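Local coordinates for putative lipoprotein GNA1162 (Neisseria meningitidis, PDB 4HRV) that is of unknown function but is probably a lipid-anchored envelope protein, here the soluble dimeric part, of a family grouped with the N-terminal domain of TolB, at residues 17-22 / 68-73; 86-91 / 112-117; 105-110 / 129-134. The protein carries 3 engineered substitutions. All blocks are in the same frame, centred on the assembly; numbering follows the deposited sequence.

Interaction 1 of 3, residues 17-22 / 68-73; sequences LVVPPL and ADIHAV
His-71, on the helix 67-72, reaches across to the run 17-22 and is gripped there by Pro-20 and Leu-22. Its CB carries CG anti to the carbonyl carbon (chi1 -76°), and the ring that follows meets Leu-22 first: Leu-22 CG sits over the centre of one face, 3.8 Å from the ring centroid and 9° off its normal, a CH-pi contact. CG and ND1 lie under Leu-22 CG, CE1 comes close to Leu-22 CB, and Val-19 CG2 approaches CD2 and NE2 obliquely. The tip makes the one hydrogen bond of the contact, from His-71 NE2 to Pro-20 O at 2.7 Å. The acceptor lies almost in the ring plane, while the N-H to oxygen line is bent to 145°; bond and leucine together should fix the ring's rotation. The preceding residue, Ile-70, packs its CG2 on Val-19 CB at 3.7 Å, and Ile-70 CD1 touches Pro-20 CG at 3.9 Å. Leu-22 CD2 meets Ala-68 CB at the same distance. The helix thus lies against the broken strand 15-23, with Phe-59 of helix 52-61 touching Val-19, Pro-20 and Ile-70, and Tyr-89 of strand 86-99 meeting the His-71 ring.

Interaction 2 of 3, residues 86-91 / 112-117; sequences AVLYIT and ARLVDS
Tyr-89 and Arg-113 form a hydrogen-bonded antiparallel pair whose side chains stack on the same side of the sheet. The guanidinium lies flat on the phenol ring, centres 4.3 Å apart and planes within 10°, the geometry of a cation-pi stack. Tyr-89 CD1 lies over the centre of the guanidinium, while Arg-113 NH2 sits off-centre on the ring, toward its rim. Arg-113 gets there with CG between the backbone N and the carbonyl carbon (chi1 68°), after which the chain runs extended to NE. The opposite face of the phenol ring takes Val-87 CG1, so the ring is sandwiched, and Val-115 CG2 meets its edge at CE1, 3.6 Å away.

The backbone bonds come in two reciprocal sets. Val-87 and Val-115 exchange N-H and C=O at 2.8 Å both ways, between Val-87 N and Val-115 O and between Val-115 N and Val-87 O; Tyr-89 and Arg-113 do the same at 3.0 Å, Tyr-89 N to Arg-113 O and Arg-113 N to Tyr-89 O. A CA-H...O contact from Ala-112 CA to Tyr-89 O, 3.1 Å, supplements them.

The apolar contacts on the other side come from Leu-88, Ile-90, Ala-112 and Leu-114. Leu-114 CD1 touches Leu-88 CB at 3.9 Å, the two side chains crossing at about a right angle, and Ile-90 CG1 rests on Ala-112 CB at 4.0 Å. The second subunit covers part of this layer, its Met-144 on Leu-88 and its Leu-141 on Leu-114. On the Tyr-89 side, Leu-78 of helix 75-82 packs against Val-87 and Tyr-89.

This is the regular register of an antiparallel beta hairpin, made by strands 86-99 and 104-116 within a mixed sheet; here helix 75-82 covers the Tyr-89 side and the second subunit packs on the other.

Interaction 3 of 3, residues 105-110 / 129-134; sequences VTTVSA and SIREGS
The guanidinium of Arg-131 has Val-105 CG1 over one face, 3.4 Å above its plane and displaced toward the rim, nearest to NH2. Thr-107 OG1 approaches the same group obliquely and lies 3.4 Å from Arg-131 CG, so the arginine chain runs beside the threonine before its bend at chi3 (34°) turns NE back. Thr-107 and Arg-131 are a non-hydrogen-bonded pair, with their side chains pointing the same way. Further along that side, Ser-109 OG and Ser-129 OG share a short hydrogen bond of 2.6 Å whose direction is open; a weak bond also ties Ser-109 OG to Glu-94.

The backbones are joined by reciprocal bonds at Thr-106 with Glu-132 and at Val-108 with Ile-130; Ile-130 N to Val-108 O measures 2.8 Å. On the other side of the sheet Thr-106 and Glu-132 lie alongside each other. Thr-106 OG1 is buried there without a polar partner, whereas Glu-132 OE2 receives bonds from Asn-138 N and from Trp-124 NE1 of the second subunit.

Strands 104-116 and 122-133 form a beta hairpin at the edge of this chain's own part of the sheet. Residues 129-132 also pair antiparallel with a strand of the second subunit, making this a dimer interface of the continuous-sheet kind.

How the interactions relate
Interactions 1 and 2 adjoin, their centres 9 Å apart, because strands 15-23 and 86-99 are parallel neighbours in the sheet: Leu-17 O lies 2.7 Å from Leu-88 N, a probable hydrogen bond. Side chains join them as well: Val-19 touches Val-87 and Tyr-89, and Val-18 touches Leu-88. Interaction 3 lies on the other side of the chain's centre, about 23 Å from interaction 2 between centres, yet both use strand 104-116, and Thr-91 O touches Ala-110 CB at 3.4 Å. Interactions 1 and 3 stay about 7 Å apart at their nearest atoms. Interactions 2 and 3 both meet the second subunit, whereas interaction 1 does not.

Interaction 1 of 3, residues 17-22 / 68-73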
loop_
_atom_site.group_PDB
_atom_site.type_symbol
_atom_site.label_atom_id
_atom_site.label_comp_id
_atom_site.label_asym_id
_atom_site.label_seq_id
_atom_site.Cartn_x
_atom_site.Cartn_y
_atom_site.Cartn_z
ATOM N N LEU B 17 9.850 -10.122 -16.397
ATOM C CA LEU B 17 8.647 -10.849 -16.778
ATOM C C LEU B 17 7.723 -10.982 -15.566
ATOM O O LEU B 17 8.081 -11.587 -14.551
ATOM C CB LEU B 17 9.013 -12.247 -17.304
ATOM C CG LEU B 17 7.848 -13.153 -17.711
ATOM C CD1 LEU B 17 7.106 -12.549 -18.885
ATOM C CD2 LEU B 17 8.324 -14.578 -18.055
ATOM N N VAL B 18 6.539 -10.392 -15.661
ATOM C CA VAL B 18 5.517 -10.629 -14.659
ATOM C C VAL B 18 4.572 -11.699 -15.164
ATOM O O VAL B 18 3.893 -11.527 -16.182
ATOM C CB VAL B 18 4.739 -9.351 -14.294
ATOM C CG1 VAL B 18 3.881 -9.611 -13.059
ATOM C CG2 VAL B 18 5.727 -8.200 -14.047
ATOM N N VAL B 19 4.551 -12.829 -14.466
ATOM C CA VAL B 19 3.672 -13.915 -14.861
ATOM C C VAL B 19 2.311 -13.707 -14.202
ATOM O O VAL B 19 2.209 -13.005 -13.199
ATOM C CB VAL B 19 4.232 -15.302 -14.483
ATOM C CG1 VAL B 19 5.532 -15.599 -15.261
ATOM C CG2 VAL B 19 4.426 -15.407 -12.996
ATOM N N PRO B 20 1.257 -14.291 -14.786
ATOM C CA PRO B 20 -0.079 -14.208 -14.190
ATOM C C PRO B 20 -0.021 -14.573 -12.719
ATOM O O PRO B 20 0.511 -15.625 -12.365
ATOM C CB PRO B 20 -0.869 -15.258 -14.967
ATOM C CG PRO B 20 -0.236 -15.272 -16.308
ATOM C CD PRO B 20 1.243 -14.984 -16.085
ATOM N N PRO B 21 -0.552 -13.702 -11.851
ATOM C CA PRO B 21 -0.457 -13.982 -10.419
ATOM C C PRO B 21 -1.270 -15.196 -9.992
ATOM O O PRO B 21 -2.311 -15.487 -10.574
ATOM C CB PRO B 21 -1.006 -12.695 -9.775
ATOM C CG PRO B 21 -0.732 -11.626 -10.806
ATOM C CD PRO B 21 -1.015 -12.328 -12.116
ATOM N N LEU B 22 -0.769 -15.907 -8.989
ATOM C CA LEU B 22 -1.466 -17.042 -8.411
ATOM C C LEU B 22 -2.562 -16.526 -7.497
ATOM O O LEU B 22 -2.362 -15.568 -6.741
ATOM C CB LEU B 22 -0.508 -17.874 -7.569
ATOM C CG LEU B 22 -0.005 -19.221 -8.061
ATOM C CD1 LEU B 22 0.592 -19.959 -6.871
ATOM C CD2 LEU B 22 -1.132 -20.029 -8.722
ATOM N N ALA B 68 -1.193 -21.582 -11.928
ATOM C CA ALA B 68 -0.431 -22.556 -11.156
ATOM C C ALA B 68 0.540 -23.312 -12.059
ATOM O O ALA B 68 1.641 -23.652 -11.651
ATOM C CB ALA B 68 -1.355 -23.525 -10.438
ATOM N N ASP B 69 0.129 -23.591 -13.285
ATOM C CA ASP B 69 1.035 -24.237 -14.224
ATOM C C ASP B 69 2.225 -23.300 -14.451
ATOM O O ASP B 69 3.385 -23.721 -14.428
ATOM C CB ASP B 69 0.349 -24.520 -15.564
ATOM C CG ASP B 69 -0.618 -25.693 -15.501
ATOM O OD1 ASP B 69 -0.378 -26.633 -14.712
ATOM O OD2 ASP B 69 -1.621 -25.664 -16.246
ATOM N N ILE B 70 1.930 -22.023 -14.666
ATOM C CA ILE B 70 2.978 -21.068 -15.046
ATOM C C ILE B 70 4.015 -20.870 -13.940
ATOM O O ILE B 70 5.224 -20.929 -14.194
ATOM C CB ILE B 70 2.382 -19.744 -15.552
ATOM C CG1 ILE B 70 1.629 -20.003 -16.864
ATOM C CG2 ILE B 70 3.479 -18.694 -15.762
ATOM C CD1 ILE B 70 0.692 -18.904 -17.287
ATOM N N HIS B 71 3.542 -20.685 -12.713
ATOM C CA HIS B 71 4.418 -20.512 -11.562
ATOM C C HIS B 71 5.276 -21.735 -11.280
ATOM O O HIS B 71 6.220 -21.664 -10.491
ATOM C CB HIS B 71 3.607 -20.182 -10.316
ATOM C CG HIS B 71 3.101 -18.779 -10.277
ATOM N ND1 HIS B 71 3.363 -17.929 -9.225
ATOM C CD2 HIS B 71 2.344 -18.074 -11.151
ATOM C CE1 HIS B 71 2.782 -16.763 -9.445
ATOM N NE2 HIS B 71 2.162 -16.822 -10.610
ATOM N N ALA B 72 4.923 -22.855 -11.908
ATOM C CA ALA B 72 5.652 -24.109 -11.746
ATOM C C ALA B 72 6.781 -24.287 -12.766
ATOM O O ALA B 72 7.680 -25.111 -12.573
ATOM C CB ALA B 72 4.680 -25.284 -11.825
ATOM N N VAL B 73 6.721 -23.542 -13.863
ATOM C CA VAL B 73 7.724 -23.645 -14.912
ATOM C C VAL B 73 9.066 -23.178 -14.375
ATOM O O VAL B 73 9.127 -22.185 -13.663
ATOM C CB VAL B 73 7.358 -22.747 -16.105
ATOM C CG1 VAL B 73 8.496 -22.711 -17.128
ATOM C CG2 VAL B 73 6.070 -23.233 -16.752
#

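Interaction 2 of 3, residues 86-91 / 112-117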
loop_
_atom_site.group_PDB
_atom_site.type_symbol
_atom_site.label_atom_id
_atom_site.label_comp_id
_atom_site.label_asym_id
_atom_site.label_seq_id
_atom_site.Cartn_x
_atom_site.Cartn_y
_atom_site.Cartn_z
ATOM N N ALA B 86 14.679 -11.294 -15.256
ATOM C CA ALA B 86 14.091 -11.744 -14.004
ATOM C C ALA B 86 12.615 -12.041 -14.150
ATOM O O ALA B 86 11.974 -11.600 -15.102
ATOM C CB ALA B 86 14.330 -10.710 -12.908
ATOM N N VAL B 87 12.076 -12.800 -13.202
ATOM C CA VAL B 87 10.661 -13.126 -13.216
ATOM C C VAL B 87 10.061 -12.671 -11.918
ATOM O O VAL B 87 10.621 -12.901 -10.841
ATOM C CB VAL B 87 10.415 -14.652 -13.350
ATOM C CG1 VAL B 87 8.929 -14.945 -13.527
ATOM C CG2 VAL B 87 11.217 -15.210 -14.512
ATOM N N LEU B 88 8.912 -12.019 -12.023
ATOM C CA LEU B 88 8.192 -11.564 -10.847
ATOM C C LEU B 88 6.989 -12.450 -10.593
ATOM O O LEU B 88 6.115 -12.591 -11.450
ATOM C CB LEU B 88 7.775 -10.099 -11.023
ATOM C CG LEU B 88 6.966 -9.489 -9.873
ATOM C CD1 LEU B 88 7.830 -9.339 -8.622
ATOM C CD2 LEU B 88 6.401 -8.145 -10.307
ATOM N N TYR B 89 6.978 -13.087 -9.426
ATOM C CA TYR B 89 5.876 -13.959 -9.036
ATOM C C TYR B 89 5.021 -13.278 -7.963
ATOM O O TYR B 89 5.518 -12.937 -6.885
ATOM C CB TYR B 89 6.398 -15.274 -8.464
ATOM C CG TYR B 89 7.195 -16.111 -9.444
ATOM C CD1 TYR B 89 8.583 -16.166 -9.381
ATOM C CD2 TYR B 89 6.551 -16.860 -10.439
ATOM C CE1 TYR B 89 9.316 -16.952 -10.291
ATOM C CE2 TYR B 89 7.281 -17.631 -11.348
ATOM C CZ TYR B 89 8.651 -17.681 -11.259
ATOM O OH TYR B 89 9.370 -18.434 -12.166
ATOM N N ILE B 90 3.739 -13.116 -8.245
ATOM C CA ILE B 90 2.820 -12.547 -7.252
ATOM C C ILE B 90 1.785 -13.582 -6.851
ATOM O O ILE B 90 1.257 -14.289 -7.700
ATOM C CB ILE B 90 2.096 -11.339 -7.824
ATOM C CG1 ILE B 90 3.118 -10.272 -8.247
ATOM C CG2 ILE B 90 1.082 -10.786 -6.812
ATOM C CD1 ILE B 90 2.523 -9.185 -9.098
ATOM N N THR B 91 1.503 -13.663 -5.555
ATOM C CA THR B 91 0.447 -14.513 -5.027
ATOM C C THR B 91 -0.505 -13.707 -4.128
ATOM O O THR B 91 -0.073 -13.050 -3.180
ATOM C CB THR B 91 1.032 -15.690 -4.224
ATOM O OG1 THR B 91 1.863 -16.472 -5.079
ATOM C CG2 THR B 91 -0.073 -16.575 -3.650
ATOM N N ALA B 112 5.082 -11.372 -2.919
ATOM C CA ALA B 112 5.747 -11.445 -4.208
ATOM C C ALA B 112 7.223 -11.708 -4.034
ATOM O O ALA B 112 7.790 -11.433 -2.977
ATOM C CB ALA B 112 5.526 -10.174 -5.003
ATOM N N ARG B 113 7.836 -12.282 -5.066
ATOM C CA ARG B 113 9.269 -12.448 -5.081
ATOM C C ARG B 113 9.794 -12.235 -6.492
ATOM O O ARG B 113 9.149 -12.620 -7.466
ATOM C CB ARG B 113 9.652 -13.834 -4.561
ATOM C CG ARG B 113 9.245 -14.981 -5.462
ATOM C CD ARG B 113 9.516 -16.325 -4.795
ATOM N NE ARG B 113 9.521 -17.413 -5.773
ATOM C CZ ARG B 113 8.416 -17.960 -6.269
ATOM N NH1 ARG B 113 7.229 -17.519 -5.871
ATOM N NH2 ARG B 113 8.495 -18.937 -7.156
ATOM N N LEU B 114 10.962 -11.607 -6.594
ATOM C CA LEU B 114 11.610 -11.395 -7.881
ATOM C C LEU B 114 12.787 -12.357 -7.998
ATOM O O LEU B 114 13.651 -12.384 -7.136
ATOM C CB LEU B 114 12.140 -9.969 -7.990
ATOM C CG LEU B 114 12.692 -9.624 -9.374
ATOM C CD1 LEU B 114 11.537 -9.531 -10.354
ATOM C CD2 LEU B 114 13.495 -8.325 -9.372
ATOM N N VAL B 115 12.820 -13.155 -9.049
ATOM C CA VAL B 115 13.922 -14.098 -9.194
ATOM C C VAL B 115 14.701 -13.934 -10.490
ATOM O O VAL B 115 14.145 -13.657 -11.547
ATOM C CB VAL B 115 13.478 -15.574 -9.041
ATOM C CG1 VAL B 115 12.535 -15.724 -7.890
ATOM C CG2 VAL B 115 12.865 -16.101 -10.327
ATOM N N ASP B 116 16.008 -14.126 -10.384
ATOM C CA ASP B 116 16.891 -14.111 -11.530
ATOM C C ASP B 116 16.485 -15.263 -12.446
ATOM O O ASP B 116 16.402 -16.405 -12.015
ATOM C CB ASP B 116 18.336 -14.259 -11.042
ATOM C CG ASP B 116 19.357 -14.225 -12.173
ATOM O OD1 ASP B 116 19.157 -14.909 -13.198
ATOM O OD2 ASP B 116 20.371 -13.511 -12.021
ATOM N N SER B 117 16.202 -14.956 -13.704
ATOM C CA SER B 117 15.605 -15.942 -14.588
ATOM C C SER B 117 16.639 -16.933 -15.114
ATOM O O SER B 117 16.276 -17.988 -15.624
ATOM C CB SER B 117 14.875 -15.261 -15.752
ATOM O OG SER B 117 13.908 -16.133 -16.330
#

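Interaction 3 of 3, residues 105-110 / 129-134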
loop_
_atom_site.group_PDB
_atom_site.type_symbol
_atom_site.label_atom_id
_atom_site.label_comp_id
_atom_site.label_asym_id
_atom_site.label_seq_id
_atom_site.Cartn_x
_atom_site.Cartn_y
_atom_site.Cartn_z
ATOM N N VAL B 105 -15.535 -5.156 6.344
ATOM C CA VAL B 105 -14.164 -4.716 6.176
ATOM C C VAL B 105 -13.562 -5.531 5.054
ATOM O O VAL B 105 -13.602 -6.758 5.100
ATOM C CB VAL B 105 -13.358 -4.936 7.467
ATOM C CG1 VAL B 105 -11.862 -4.760 7.218
ATOM C CG2 VAL B 105 -13.857 -4.005 8.568
ATOM N N THR B 106 -13.025 -4.863 4.038
ATOM C CA THR B 106 -12.406 -5.600 2.939
ATOM C C THR B 106 -10.897 -5.683 3.138
ATOM O O THR B 106 -10.240 -4.696 3.501
ATOM C CB THR B 106 -12.708 -4.999 1.545
ATOM O OG1 THR B 106 -11.853 -3.879 1.298
ATOM C CG2 THR B 106 -14.160 -4.580 1.422
ATOM N N THR B 107 -10.361 -6.873 2.904
ATOM C CA THR B 107 -8.953 -7.134 3.109
ATOM C C THR B 107 -8.390 -7.756 1.840
ATOM O O THR B 107 -8.994 -8.664 1.279
ATOM C CB THR B 107 -8.747 -8.126 4.271
ATOM O OG1 THR B 107 -9.196 -7.541 5.502
ATOM C CG2 THR B 107 -7.280 -8.505 4.396
ATOM N N VAL B 108 -7.249 -7.250 1.385
ATOM C CA VAL B 108 -6.484 -7.900 0.327
ATOM C C VAL B 108 -5.040 -8.029 0.797
ATOM O O VAL B 108 -4.462 -7.070 1.298
ATOM C CB VAL B 108 -6.507 -7.106 -0.993
ATOM C CG1 VAL B 108 -5.732 -7.875 -2.088
ATOM C CG2 VAL B 108 -7.923 -6.894 -1.444
ATOM N N SER B 109 -4.469 -9.220 0.649
ATOM C CA SER B 109 -3.085 -9.447 1.017
ATOM C C SER B 109 -2.429 -10.212 -0.127
ATOM O O SER B 109 -3.047 -11.096 -0.728
ATOM C CB SER B 109 -2.979 -10.265 2.300
ATOM O OG SER B 109 -3.753 -9.709 3.344
ATOM N N ALA B 110 -1.192 -9.849 -0.428
ATOM C CA ALA B 110 -0.441 -10.481 -1.499
ATOM C C ALA B 110 1.026 -10.516 -1.110
ATOM O O ALA B 110 1.488 -9.724 -0.288
ATOM C CB ALA B 110 -0.629 -9.730 -2.805
ATOM N N SER B 129 -0.564 -6.386 3.129
ATOM C CA SER B 129 -1.915 -6.729 3.499
ATOM C C SER B 129 -2.598 -5.420 3.837
ATOM O O SER B 129 -2.122 -4.666 4.685
ATOM C CB SER B 129 -1.921 -7.705 4.680
ATOM O OG SER B 129 -3.236 -7.909 5.171
ATOM N N ILE B 130 -3.690 -5.141 3.135
ATOM C CA ILE B 130 -4.332 -3.844 3.209
ATOM C C ILE B 130 -5.814 -4.039 3.465
ATOM O O ILE B 130 -6.450 -4.908 2.857
ATOM C CB ILE B 130 -4.086 -3.064 1.918
ATOM C CG1 ILE B 130 -2.598 -2.735 1.806
ATOM C CG2 ILE B 130 -4.890 -1.800 1.901
ATOM C CD1 ILE B 130 -2.175 -2.257 0.440
ATOM N N ARG B 131 -6.349 -3.249 4.397
ATOM C CA ARG B 131 -7.718 -3.397 4.849
ATOM C C ARG B 131 -8.418 -2.052 4.828
ATOM O O ARG B 131 -7.805 -1.007 5.069
ATOM C CB ARG B 131 -7.753 -3.930 6.281
ATOM C CG ARG B 131 -6.940 -5.185 6.515
ATOM C CD ARG B 131 -6.684 -5.376 7.999
ATOM N NE ARG B 131 -7.812 -4.908 8.802
ATOM C CZ ARG B 131 -8.810 -5.683 9.211
ATOM N NH1 ARG B 131 -8.823 -6.972 8.894
ATOM N NH2 ARG B 131 -9.794 -5.168 9.937
ATOM N N GLU B 132 -9.714 -2.083 4.563
ATOM C CA GLU B 132 -10.476 -0.856 4.471
ATOM C C GLU B 132 -11.906 -1.100 4.906
ATOM O O GLU B 132 -12.488 -2.138 4.589
ATOM C CB GLU B 132 -10.447 -0.352 3.037
ATOM C CG GLU B 132 -10.873 1.075 2.869
ATOM C CD GLU B 132 -10.962 1.461 1.414
ATOM O OE1 GLU B 132 -11.463 0.634 0.618
ATOM O OE2 GLU B 132 -10.517 2.580 1.067
ATOM N N GLY B 133 -12.464 -0.145 5.650
ATOM C CA GLY B 133 -13.870 -0.194 6.004
ATOM C C GLY B 133 -14.714 -0.124 4.745
ATOM O O GLY B 133 -14.538 0.776 3.926
ATOM N N SER B 134 -15.626 -1.079 4.587
ATOM C CA SER B 134 -16.450 -1.168 3.384
ATOM C C SER B 134 -17.465 -0.027 3.270
ATOM O O SER B 134 -17.776 0.432 2.167
ATOM C CB SER B 134 -17.159 -2.527 3.323
ATOM O OG SER B 134 -18.151 -2.551 2.311
#